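Protein (superoxide dismutase) (Sulfolobus acidocaldarius, PDB 1B06) converts superoxide radicals to hydrogen peroxide and oxygen, using one iron ion per subunit. Local coordinates at residues A[165-177]-A[184-197]. Numbering follows the deposited sequence.
With FE (Fe (III) ion), chain G.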
loop_
_atom_site.group_PDB
_atom_site.type_symbol
_atom_site.label_atom_id
_atom_site.label_comp_id
_atom_site.label_asym_id
_atom_site.label_seq_id
_atom_site.Cartn_x
_atom_site.Cartn_y
_atom_site.Cartn_z
ATOM N N VAL A 165 3.305 20.695 -4.478
ATOM C CA VAL A 165 4.455 20.419 -3.634
ATOM C C VAL A 165 5.262 21.705 -3.477
ATOM O O VAL A 165 5.588 22.354 -4.464
ATOM C CB VAL A 165 5.337 19.335 -4.276
ATOM C CG1 VAL A 165 6.585 19.117 -3.444
ATOM C CG2 VAL A 165 4.545 18.043 -4.413
ATOM N N ILE A 166 5.574 22.072 -2.238
ATOM C CA ILE A 166 6.346 23.285 -1.964
ATOM C C ILE A 166 7.797 22.947 -1.604
ATOM O O ILE A 166 8.731 23.631 -2.031
ATOM C CB ILE A 166 5.731 24.092 -0.791
ATOM C CG1 ILE A 166 4.305 24.525 -1.133
ATOM C CG2 ILE A 166 6.587 25.315 -0.488
ATOM C CD1 ILE A 166 4.204 25.369 -2.395
ATOM N N LEU A 167 7.967 21.890 -0.811
ATOM C CA LEU A 167 9.280 21.429 -0.360
ATOM C C LEU A 167 9.304 19.904 -0.431
ATOM O O LEU A 167 8.300 19.252 -0.156
ATOM C CB LEU A 167 9.525 21.893 1.082
ATOM C CG LEU A 167 10.910 21.649 1.696
ATOM C CD1 LEU A 167 11.949 22.499 0.988
ATOM C CD2 LEU A 167 10.874 21.987 3.183
ATOM N N ILE A 168 10.446 19.327 -0.790
ATOM C CA ILE A 168 10.520 17.877 -0.904
ATOM C C ILE A 168 11.912 17.281 -0.724
ATOM O O ILE A 168 12.909 17.860 -1.153
ATOM C CB ILE A 168 9.982 17.430 -2.279
ATOM C CG1 ILE A 168 9.937 15.904 -2.362
ATOM C CG2 ILE A 168 10.856 18.007 -3.381
ATOM C CD1 ILE A 168 8.996 15.387 -3.427
ATOM N N VAL A 169 11.968 16.114 -0.088
ATOM C CA VAL A 169 13.227 15.405 0.132
ATOM C C VAL A 169 13.073 13.964 -0.306
ATOM O O VAL A 169 12.143 13.279 0.126
ATOM C CB VAL A 169 13.640 15.325 1.611
ATOM C CG1 VAL A 169 15.139 15.431 1.713
ATOM C CG2 VAL A 169 12.942 16.376 2.421
ATOM N N ASP A 170 13.994 13.503 -1.142
ATOM C CA ASP A 170 13.981 12.127 -1.621
ATOM C C ASP A 170 14.578 11.276 -0.515
ATOM O O ASP A 170 15.661 11.587 -0.013
ATOM C CB ASP A 170 14.834 12.002 -2.887
ATOM C CG ASP A 170 14.692 10.650 -3.566
ATOM O OD1 ASP A 170 14.079 9.720 -2.989
ATOM O OD2 ASP A 170 15.206 10.517 -4.694
ATOM N N GLU A 171 13.884 10.208 -0.131
ATOM C CA GLU A 171 14.383 9.341 0.926
ATOM C C GLU A 171 14.574 7.895 0.491
ATOM O O GLU A 171 14.658 6.990 1.324
ATOM C CB GLU A 171 13.471 9.418 2.152
ATOM C CG GLU A 171 13.736 10.647 3.021
ATOM C CD GLU A 171 12.963 10.616 4.324
ATOM O OE1 GLU A 171 13.408 9.934 5.276
ATOM O OE2 GLU A 171 11.906 11.272 4.395
ATOM N N PHE A 172 14.626 7.677 -0.817
ATOM C CA PHE A 172 14.888 6.341 -1.341
ATOM C C PHE A 172 16.361 6.163 -0.981
ATOM O O PHE A 172 17.120 7.129 -1.001
ATOM C CB PHE A 172 14.731 6.319 -2.860
ATOM C CG PHE A 172 13.392 5.827 -3.327
ATOM C CD1 PHE A 172 12.231 6.544 -3.036
ATOM C CD2 PHE A 172 13.290 4.650 -4.069
ATOM C CE1 PHE A 172 10.980 6.094 -3.479
ATOM C CE2 PHE A 172 12.048 4.189 -4.517
ATOM C CZ PHE A 172 10.889 4.914 -4.222
ATOM N N GLU A 173 16.777 4.947 -0.659
ATOM C CA GLU A 173 18.170 4.719 -0.284
ATOM C C GLU A 173 19.194 5.177 -1.327
ATOM O O GLU A 173 20.301 5.576 -0.966
ATOM C CB GLU A 173 18.384 3.242 0.046
ATOM C CG GLU A 173 17.684 2.824 1.317
ATOM C CD GLU A 173 17.744 1.341 1.559
ATOM O OE1 GLU A 173 17.574 0.564 0.594
ATOM O OE2 GLU A 173 17.957 0.947 2.723
ATOM N N HIS A 174 18.829 5.130 -2.609
ATOM C CA HIS A 174 19.745 5.545 -3.671
ATOM C C HIS A 174 20.077 7.040 -3.615
ATOM O O HIS A 174 21.021 7.508 -4.255
ATOM C CB HIS A 174 19.162 5.192 -5.045
ATOM C CG HIS A 174 17.963 6.005 -5.435
ATOM N ND1 HIS A 174 16.749 5.431 -5.747
ATOM C CD2 HIS A 174 17.804 7.338 -5.614
ATOM C CE1 HIS A 174 15.895 6.374 -6.101
ATOM N NE2 HIS A 174 16.510 7.541 -6.029
ATOM N N ALA A 175 19.304 7.788 -2.840
ATOM C CA ALA A 175 19.531 9.218 -2.726
ATOM C C ALA A 175 20.690 9.585 -1.803
ATOM O O ALA A 175 21.161 10.718 -1.830
ATOM C CB ALA A 175 18.265 9.899 -2.246
ATOM N N TYR A 176 21.161 8.637 -0.999
ATOM C CA TYR A 176 22.235 8.930 -0.055
ATOM C C TYR A 176 23.162 7.781 0.315
ATOM O O TYR A 176 24.195 8.018 0.934
ATOM C CB TYR A 176 21.630 9.466 1.243
ATOM C CG TYR A 176 20.708 8.467 1.914
ATOM C CD1 TYR A 176 21.220 7.425 2.694
ATOM C CD2 TYR A 176 19.323 8.541 1.743
ATOM C CE1 TYR A 176 20.375 6.478 3.282
ATOM C CE2 TYR A 176 18.467 7.601 2.327
ATOM C CZ TYR A 176 18.999 6.572 3.094
ATOM O OH TYR A 176 18.164 5.632 3.656
ATOM N N TYR A 177 22.811 6.552 -0.052
ATOM C CA TYR A 177 23.616 5.396 0.338
ATOM C C TYR A 177 25.105 5.400 0.031
ATOM O O TYR A 177 25.912 5.071 0.898
ATOM C CB TYR A 177 22.998 4.097 -0.189
ATOM C CG TYR A 177 23.006 3.011 0.865
ATOM C CD1 TYR A 177 21.982 2.923 1.816
ATOM C CD2 TYR A 177 24.075 2.122 0.966
ATOM C CE1 TYR A 177 22.032 1.980 2.841
ATOM C CE2 TYR A 177 24.135 1.182 1.982
ATOM C CZ TYR A 177 23.113 1.115 2.920
ATOM O OH TYR A 177 23.190 0.193 3.938
ATOM N N ARG A 184 20.639 7.673 7.283
ATOM C CA ARG A 184 19.631 8.538 6.693
ATOM C C ARG A 184 19.491 9.874 7.430
ATOM O O ARG A 184 19.301 10.924 6.806
ATOM C CB ARG A 184 18.297 7.796 6.681
ATOM C CG ARG A 184 17.272 8.345 5.715
ATOM C CD ARG A 184 15.907 8.291 6.353
ATOM N NE ARG A 184 15.000 7.403 5.645
ATOM C CZ ARG A 184 13.935 6.831 6.193
ATOM N NH1 ARG A 184 13.638 7.049 7.467
ATOM N NH2 ARG A 184 13.155 6.055 5.458
ATOM N N GLY A 185 19.585 9.831 8.757
ATOM C CA GLY A 185 19.467 11.040 9.558
ATOM C C GLY A 185 20.547 12.055 9.243
ATOM O O GLY A 185 20.283 13.254 9.224
ATOM N N ASP A 186 21.766 11.573 9.001
ATOM C CA ASP A 186 22.893 12.437 8.663
ATOM C C ASP A 186 22.635 13.111 7.322
ATOM O O ASP A 186 22.965 14.280 7.138
ATOM C CB ASP A 186 24.182 11.617 8.570
ATOM C CG ASP A 186 24.657 11.125 9.918
ATOM O OD1 ASP A 186 23.839 11.079 10.863
ATOM O OD2 ASP A 186 25.852 10.787 10.031
ATOM N N TYR A 187 22.053 12.362 6.387
ATOM C CA TYR A 187 21.748 12.883 5.057
ATOM C C TYR A 187 20.710 13.996 5.158
ATOM O O TYR A 187 20.843 15.038 4.515
ATOM C CB TYR A 187 21.234 11.745 4.160
ATOM C CG TYR A 187 20.352 12.174 3.003
ATOM C CD1 TYR A 187 20.864 12.927 1.945
ATOM C CD2 TYR A 187 19.006 11.804 2.955
ATOM C CE1 TYR A 187 20.054 13.301 0.860
ATOM C CE2 TYR A 187 18.187 12.172 1.878
ATOM C CZ TYR A 187 18.715 12.918 0.836
ATOM O OH TYR A 187 17.905 13.283 -0.220
ATOM N N LEU A 188 19.686 13.779 5.978
ATOM C CA LEU A 188 18.634 14.778 6.146
ATOM C C LEU A 188 19.177 16.083 6.728
ATOM O O LEU A 188 18.737 17.168 6.352
ATOM C CB LEU A 188 17.516 14.231 7.038
ATOM C CG LEU A 188 16.686 13.106 6.410
ATOM C CD1 LEU A 188 15.863 12.399 7.491
ATOM C CD2 LEU A 188 15.788 13.686 5.318
ATOM N N ASN A 189 20.135 15.980 7.644
ATOM C CA ASN A 189 20.734 17.166 8.237
ATOM C C ASN A 189 21.549 17.923 7.190
ATOM O O ASN A 189 21.573 19.152 7.179
ATOM C CB ASN A 189 21.634 16.775 9.404
ATOM C CG ASN A 189 20.876 16.681 10.704
ATOM O OD1 ASN A 189 19.841 17.324 10.872
ATOM N ND2 ASN A 189 21.382 15.875 11.634
ATOM N N ALA A 190 22.215 17.189 6.307
ATOM C CA ALA A 190 23.019 17.810 5.257
ATOM C C ALA A 190 22.140 18.493 4.213
ATOM O O ALA A 190 22.453 19.591 3.745
ATOM C CB ALA A 190 23.891 16.767 4.577
ATOM N N TRP A 191 21.040 17.829 3.855
ATOM C CA TRP A 191 20.104 18.330 2.855
ATOM C C TRP A 191 19.625 19.764 3.114
ATOM O O TRP A 191 19.441 20.535 2.175
ATOM C CB TRP A 191 18.908 17.370 2.750
ATOM C CG TRP A 191 17.733 17.921 1.983
ATOM C CD1 TRP A 191 17.639 18.095 0.629
ATOM C CD2 TRP A 191 16.504 18.415 2.535
ATOM N NE1 TRP A 191 16.431 18.671 0.307
ATOM C CE2 TRP A 191 15.717 18.876 1.458
ATOM C CE3 TRP A 191 15.995 18.513 3.837
ATOM C CZ2 TRP A 191 14.446 19.429 1.643
ATOM C CZ3 TRP A 191 14.730 19.065 4.022
ATOM C CH2 TRP A 191 13.971 19.516 2.929
ATOM N N TRP A 192 19.433 20.125 4.380
ATOM C CA TRP A 192 18.979 21.473 4.720
ATOM C C TRP A 192 19.915 22.555 4.170
ATOM O O TRP A 192 19.496 23.691 3.934
ATOM C CB TRP A 192 18.861 21.641 6.242
ATOM C CG TRP A 192 17.683 20.926 6.860
ATOM C CD1 TRP A 192 17.729 19.827 7.666
ATOM C CD2 TRP A 192 16.295 21.269 6.729
ATOM N NE1 TRP A 192 16.461 19.461 8.044
ATOM C CE2 TRP A 192 15.561 20.329 7.483
ATOM C CE3 TRP A 192 15.600 22.278 6.047
ATOM C CZ2 TRP A 192 14.163 20.367 7.576
ATOM C CZ3 TRP A 192 14.209 22.315 6.141
ATOM C CH2 TRP A 192 13.508 21.364 6.901
ATOM N N ASN A 193 21.179 22.201 3.955
ATOM C CA ASN A 193 22.163 23.154 3.447
ATOM C C ASN A 193 22.069 23.449 1.955
ATOM O O ASN A 193 22.703 24.390 1.472
ATOM C CB ASN A 193 23.576 22.662 3.755
ATOM C CG ASN A 193 23.875 22.663 5.231
ATOM O OD1 ASN A 193 23.775 23.692 5.891
ATOM N ND2 ASN A 193 24.239 21.507 5.761
ATOM N N VAL A 194 21.298 22.650 1.220
ATOM C CA VAL A 194 21.159 22.866 -0.217
ATOM C C VAL A 194 19.724 23.137 -0.648
ATOM O O VAL A 194 19.425 23.170 -1.840
ATOM C CB VAL A 194 21.694 21.664 -1.033
ATOM C CG1 VAL A 194 23.207 21.594 -0.917
ATOM C CG2 VAL A 194 21.053 20.364 -0.550
ATOM N N VAL A 195 18.836 23.338 0.315
ATOM C CA VAL A 195 17.442 23.604 -0.014
ATOM C C VAL A 195 17.325 24.934 -0.746
ATOM O O VAL A 195 17.892 25.935 -0.320
ATOM C CB VAL A 195 16.561 23.647 1.257
ATOM C CG1 VAL A 195 15.198 24.209 0.925
ATOM C CG2 VAL A 195 16.420 22.254 1.837
ATOM N N ASN A 196 16.584 24.943 -1.848
ATOM C CA ASN A 196 16.396 26.157 -2.633
ATOM C C ASN A 196 15.103 26.850 -2.217
ATOM O O ASN A 196 14.034 26.592 -2.771
ATOM C CB ASN A 196 16.362 25.812 -4.122
ATOM C CG ASN A 196 16.310 27.036 -5.004
ATOM O OD1 ASN A 196 16.185 28.158 -4.524
ATOM N ND2 ASN A 196 16.405 26.825 -6.306
ATOM N N TRP A 197 15.214 27.737 -1.236
ATOM C CA TRP A 197 14.063 28.459 -0.721
ATOM C C TRP A 197 13.418 29.403 -1.732
ATOM O O TRP A 197 12.236 29.729 -1.614
ATOM C CB TRP A 197 14.465 29.215 0.544
ATOM C CG TRP A 197 14.704 28.288 1.694
ATOM C CD1 TRP A 197 15.895 28.043 2.317
ATOM C CD2 TRP A 197 13.733 27.444 2.333
ATOM N NE1 TRP A 197 15.725 27.096 3.305
ATOM C CE2 TRP A 197 14.409 26.713 3.336
ATOM C CE3 TRP A 197 12.357 27.235 2.154
ATOM C CZ2 TRP A 197 13.757 25.785 4.160
ATOM C CZ3 TRP A 197 11.707 26.309 2.977
ATOM C CH2 TRP A 197 12.411 25.598 3.965
HETATM FE FE FE G . 15.405 9.317 -6.103
HETATM O O HOH W 1 14.760 19.861 -1.824
HETATM O O HOH W 2 15.085 5.261 3.069
HETATM O O HOH W 3 13.585 8.467 -5.568
#
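Trp191 carries Val169 on one face of its indole and Val195 CG2 on the other, with Leu167 CG in plane at the six-membered edge. Val169 CG1 stands 3.4 Å from the centroid of the Trp191 five-membered ring, almost on the ring normal, as a CH-pi contact, while CG2 of the same valine rides the six-membered ring. At another edge lies a water that accepts from Trp191 NE1 and donates to Ile168 O. This is the alpha/beta C-terminal domain of iron/manganese superoxide dismutases: helix 184-191 packs against strand 165-170, at the border of the antiparallel sheet, and against the 171-177 chain after it, which carries the iron ligand His174. The Tyr187 ring has Tyr176 CB over one face and Asp170 O near its plane at the hydroxyl end. Tyr176 CG sits between its own N and carbonyl carbon (chi1 61°), which carries the Tyr176 ring across Tyr187; the two rings, their planes at 27°, are slid apart and barely overlap. Glu173 O covers one face of the Tyr176 ring and Arg184 CA the opposite one, toward the rim; Arg184 CG lies 3.5 Å from Tyr176 OH. Over the Arg184 guanidinium sits Glu171 OE1, 3.0 Å from NE and well out of plane, so this salt bridge is purely electrostatic; Glu171 OE2 is hydrogen-bonded to Thr136 OG1. Asp170 OD2 and His174 NE2 bind the iron, a site completed by His33, His84 and a water. Asp170 is steadied twice: its OD1 closes an Asx turn with Phe172 N, and its carbonyl oxygen accepts, in the carbonyl plane, a 2.8 Å hydrogen bond from Tyr187 OH.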